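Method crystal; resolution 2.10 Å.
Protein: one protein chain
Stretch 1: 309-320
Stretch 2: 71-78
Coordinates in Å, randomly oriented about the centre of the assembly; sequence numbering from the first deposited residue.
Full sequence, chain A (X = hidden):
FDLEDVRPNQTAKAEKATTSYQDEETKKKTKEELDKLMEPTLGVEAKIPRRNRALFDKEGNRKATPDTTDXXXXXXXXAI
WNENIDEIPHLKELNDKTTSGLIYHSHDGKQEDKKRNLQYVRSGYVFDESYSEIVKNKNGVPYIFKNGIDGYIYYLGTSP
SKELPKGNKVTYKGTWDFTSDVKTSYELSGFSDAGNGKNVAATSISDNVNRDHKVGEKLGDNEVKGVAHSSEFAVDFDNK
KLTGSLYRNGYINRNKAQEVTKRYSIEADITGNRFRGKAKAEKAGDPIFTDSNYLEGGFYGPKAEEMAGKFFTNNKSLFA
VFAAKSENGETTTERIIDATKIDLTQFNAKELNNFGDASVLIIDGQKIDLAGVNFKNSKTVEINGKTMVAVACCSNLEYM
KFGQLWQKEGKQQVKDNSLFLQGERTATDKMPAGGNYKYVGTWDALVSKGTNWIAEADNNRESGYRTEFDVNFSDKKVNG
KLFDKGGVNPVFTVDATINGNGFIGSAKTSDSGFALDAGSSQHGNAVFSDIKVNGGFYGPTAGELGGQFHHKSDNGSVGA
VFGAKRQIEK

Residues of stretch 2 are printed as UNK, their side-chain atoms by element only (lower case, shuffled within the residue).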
# COMPACT_ATOMS: atom_id res chain seq x y z
N GLY A 309 -5.08 -3.99 -8.49
CA GLY A 309 -5.95 -2.83 -8.36
C GLY A 309 -7.40 -3.16 -8.61
O GLY A 309 -7.78 -4.34 -8.64
N LYS A 310 -8.20 -2.11 -8.75
CA LYS A 310 -9.63 -2.27 -8.92
C LYS A 310 -10.22 -1.10 -9.71
O LYS A 310 -9.60 -0.04 -9.82
CB LYS A 310 -10.32 -2.42 -7.54
CG LYS A 310 -10.29 -1.17 -6.63
CD LYS A 310 -11.22 -0.07 -7.14
CE LYS A 310 -11.54 0.95 -6.06
NZ LYS A 310 -10.34 1.71 -5.60
N PHE A 311 -11.41 -1.29 -10.28
CA PHE A 311 -12.15 -0.17 -10.81
C PHE A 311 -13.65 -0.35 -10.64
O PHE A 311 -14.11 -1.46 -10.41
CB PHE A 311 -11.75 0.16 -12.27
CG PHE A 311 -12.12 -0.91 -13.27
CD1 PHE A 311 -13.39 -0.95 -13.84
CD2 PHE A 311 -11.19 -1.87 -13.67
CE1 PHE A 311 -13.71 -1.93 -14.80
CE2 PHE A 311 -11.50 -2.85 -14.62
CZ PHE A 311 -12.76 -2.87 -15.18
N PHE A 312 -14.38 0.77 -10.71
CA PHE A 312 -15.81 0.81 -10.50
C PHE A 312 -16.42 1.61 -11.66
O PHE A 312 -16.04 2.77 -11.87
CB PHE A 312 -16.09 1.45 -9.14
CG PHE A 312 -17.54 1.44 -8.71
CD1 PHE A 312 -18.35 0.33 -8.95
CD2 PHE A 312 -18.08 2.53 -8.02
CE1 PHE A 312 -19.68 0.31 -8.53
CE2 PHE A 312 -19.41 2.51 -7.57
CZ PHE A 312 -20.21 1.40 -7.83
N THR A 313 -17.33 1.01 -12.43
CA THR A 313 -17.78 1.66 -13.66
C THR A 313 -18.60 2.91 -13.36
O THR A 313 -19.14 3.06 -12.26
CB THR A 313 -18.50 0.70 -14.65
OG1 THR A 313 -19.66 0.15 -14.04
CG2 THR A 313 -17.55 -0.43 -15.14
N ASN A 314 -18.66 3.82 -14.33
CA ASN A 314 -19.29 5.11 -14.12
C ASN A 314 -20.78 5.00 -13.91
O ASN A 314 -21.37 5.82 -13.20
CB ASN A 314 -18.98 6.09 -15.27
CG ASN A 314 -17.49 6.33 -15.44
OD1 ASN A 314 -16.72 6.27 -14.47
ND2 ASN A 314 -17.06 6.57 -16.69
N ASN A 315 -21.40 4.00 -14.52
CA ASN A 315 -22.83 3.75 -14.32
C ASN A 315 -23.08 2.73 -13.19
O ASN A 315 -24.17 2.20 -13.08
CB ASN A 315 -23.45 3.21 -15.61
CG ASN A 315 -22.83 1.86 -16.03
OD1 ASN A 315 -21.66 1.63 -15.82
ND2 ASN A 315 -23.62 1.00 -16.63
N LYS A 316 -22.04 2.43 -12.39
CA LYS A 316 -22.16 1.52 -11.23
C LYS A 316 -22.62 0.08 -11.56
O LYS A 316 -23.17 -0.63 -10.72
CB LYS A 316 -23.09 2.15 -10.17
CG LYS A 316 -22.66 3.58 -9.75
CD LYS A 316 -23.55 4.12 -8.65
CE LYS A 316 -22.97 5.38 -8.04
NZ LYS A 316 -22.49 6.32 -9.10
N SER A 317 -22.38 -0.35 -12.79
CA SER A 317 -22.80 -1.67 -13.23
C SER A 317 -21.81 -2.76 -12.83
O SER A 317 -22.14 -3.93 -12.90
CB SER A 317 -22.92 -1.71 -14.75
OG SER A 317 -21.68 -1.36 -15.36
N LEU A 318 -20.59 -2.36 -12.43
CA LEU A 318 -19.48 -3.33 -12.30
C LEU A 318 -18.38 -2.91 -11.34
O LEU A 318 -17.86 -1.78 -11.40
CB LEU A 318 -18.84 -3.60 -13.67
CG LEU A 318 -17.99 -4.89 -13.75
CD1 LEU A 318 -18.87 -6.05 -14.12
CD2 LEU A 318 -16.89 -4.77 -14.77
N PHE A 319 -18.01 -3.84 -10.46
CA PHE A 319 -16.80 -3.71 -9.63
C PHE A 319 -15.83 -4.79 -10.10
O PHE A 319 -16.20 -5.97 -10.13
CB PHE A 319 -17.14 -3.86 -8.12
CG PHE A 319 -15.90 -3.90 -7.21
CD1 PHE A 319 -15.14 -2.75 -7.00
CD2 PHE A 319 -15.50 -5.09 -6.61
CE1 PHE A 319 -13.99 -2.79 -6.20
CE2 PHE A 319 -14.36 -5.13 -5.79
CZ PHE A 319 -13.61 -3.98 -5.60
N ALA A 320 -14.61 -4.39 -10.48
CA ALA A 320 -13.60 -5.30 -11.02
C ALA A 320 -12.29 -5.19 -10.24
O ALA A 320 -11.97 -4.11 -9.75
CB ALA A 320 -13.35 -5.01 -12.49
N UNK A 71 -28.16 -2.86 -5.82
CA UNK A 71 -27.20 -1.94 -6.42
C UNK A 71 -25.79 -2.10 -5.89
O UNK A 71 -25.59 -2.57 -4.78
c UNK A 71 -29.00 -0.21 -6.88
c UNK A 71 -29.42 1.24 -6.73
c UNK A 71 -27.67 -0.49 -6.21
o UNK A 71 -28.71 2.00 -6.02
o UNK A 71 -30.45 1.63 -7.32
N UNK A 72 -24.82 -1.73 -6.70
CA UNK A 72 -23.47 -1.54 -6.21
C UNK A 72 -23.34 -0.06 -5.85
O UNK A 72 -23.90 0.79 -6.53
c UNK A 72 -21.44 -3.58 -8.90
c UNK A 72 -22.46 -1.91 -7.29
c UNK A 72 -21.55 -4.07 -6.42
c UNK A 72 -22.25 -3.39 -7.60
N UNK A 73 -22.63 0.27 -4.79
CA UNK A 73 -22.36 1.67 -4.51
C UNK A 73 -21.00 1.81 -3.90
O UNK A 73 -20.39 0.83 -3.43
c UNK A 73 -23.41 2.24 -3.56
o UNK A 73 -23.34 1.55 -2.33
N UNK A 74 -20.54 3.06 -3.86
CA UNK A 74 -19.21 3.37 -3.40
C UNK A 74 -19.10 3.02 -1.92
O UNK A 74 -18.04 2.59 -1.46
c UNK A 74 -17.44 6.84 -3.46
c UNK A 74 -17.60 5.36 -3.17
o UNK A 74 -16.91 7.56 -2.59
o UNK A 74 -17.85 7.27 -4.57
c UNK A 74 -18.92 4.84 -3.69
N UNK A 75 -20.19 3.16 -1.17
CA UNK A 75 -20.19 2.74 0.24
C UNK A 75 -20.02 1.22 0.45
O UNK A 75 -19.71 0.77 1.55
c UNK A 75 -21.43 3.24 0.96
N UNK A 76 -20.25 0.43 -0.59
CA UNK A 76 -20.08 -1.02 -0.44
C UNK A 76 -18.67 -1.49 -0.81
O UNK A 76 -18.31 -2.64 -0.65
c UNK A 76 -23.58 -1.73 -1.83
c UNK A 76 -21.13 -1.77 -1.27
n UNK A 76 -23.85 -2.95 -2.25
c UNK A 76 -22.54 -1.60 -0.74
o UNK A 76 -24.14 -0.73 -2.29
N UNK A 77 -17.86 -0.57 -1.31
CA UNK A 77 -16.50 -0.89 -1.71
C UNK A 77 -15.59 -0.54 -0.53
O UNK A 77 -15.38 0.63 -0.21
c UNK A 77 -16.14 -0.10 -2.98
c UNK A 77 -14.70 -0.35 -3.39
c UNK A 77 -16.93 0.30 -5.35
c UNK A 77 -17.12 -0.49 -4.09
N UNK A 78 -15.05 -1.56 0.11
CA UNK A 78 -14.43 -1.39 1.42
C UNK A 78 -12.93 -1.61 1.39
O UNK A 78 -12.46 -2.59 0.83
c UNK A 78 -17.25 -0.76 3.94
c UNK A 78 -16.51 -2.66 2.17
s UNK A 78 -17.42 -2.52 3.71
c UNK A 78 -15.04 -2.39 2.40
O HOH W 1 -25.50 -0.42 -9.20

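Position 71 carries three carbons, the third bearing two oxygens, in an extended chain that touches nothing on stretch 1. A carboxylate of this length is Glu71, left exposed.

Position 72 has four carbons, forked at the second. Its CB lies 3.7 Å from Lys316 O and 3.8 Å from Phe312 CE1, near the plane of that ring at its edge, while one tip of the fork reaches the backbone where the strand of Phe319 begins. A fork at the second carbon is Leu72; its CD1 sits 3.8 Å from Leu318 N and 3.8 Å from Phe319 N. With 100 Å² covered, it is the most deeply engaged residue of its stretch.

Position 73 shows one carbon and one oxygen, directed away from stretch 1, so that its CA, 4.0 Å from Phe312 CZ, makes the approach. This is Ser73.

Position 74 again has three carbons, the third with two oxygens, and points sideways; its backbone N, 3.9 Å from Phe312 CE2, comes closest. It is Glu74.

Position 75, a single carbon out of reach of stretch 1, is Ala75.

Position 76 has three carbons, the last carrying one oxygen and one nitrogen, and also stays out of reach. The amide identifies Gln76, which works within its own stretch: NE2 donates to Glu71 O at 3.1 Å, and OE1 accepts from Ser73 OG at a very short 2.4 Å. Together with Gln76 N to Ser73 O at 2.9 Å, these bonds tie the bend together.

Position 77 has four carbons, forked at the first, with one arm two carbons long. The long arm ends over a face of the Phe312 ring and also lies near the Phe319 ring, which the short arm approaches as well, with Lys310 beyond it. This is Ile77: CD1 stands 3.7 Å from the Phe312 ring centroid, a CH-pi contact 16° off the normal, and CG2 is 3.8 Å from Phe319 CE1.

Position 78, two carbons, a sulfur and a terminal carbon, unbranched and out of reach, is Met78.

The contact works by apolar packing, with no direct hydrogen bond across it. Stretch 1 folds back through a type I turn from Thr313 to Lys316, and Phe312 and Phe319 both point toward stretch 2. Leu72 and Ile77 each touch both aromatic residues, while Ala75 and Gln76, in the 3-10 segment between them, stay clear of stretch 1. Water 1 adds a polar link, accepting from Leu72 N at 2.9 Å and lying 2.8 Å from Lys316 O, to which it can donate. The rule is two branched aliphatics bracketing a compact bend, set against an aromatic pair.

Stretch 2 (71-78) ELSEAQIM
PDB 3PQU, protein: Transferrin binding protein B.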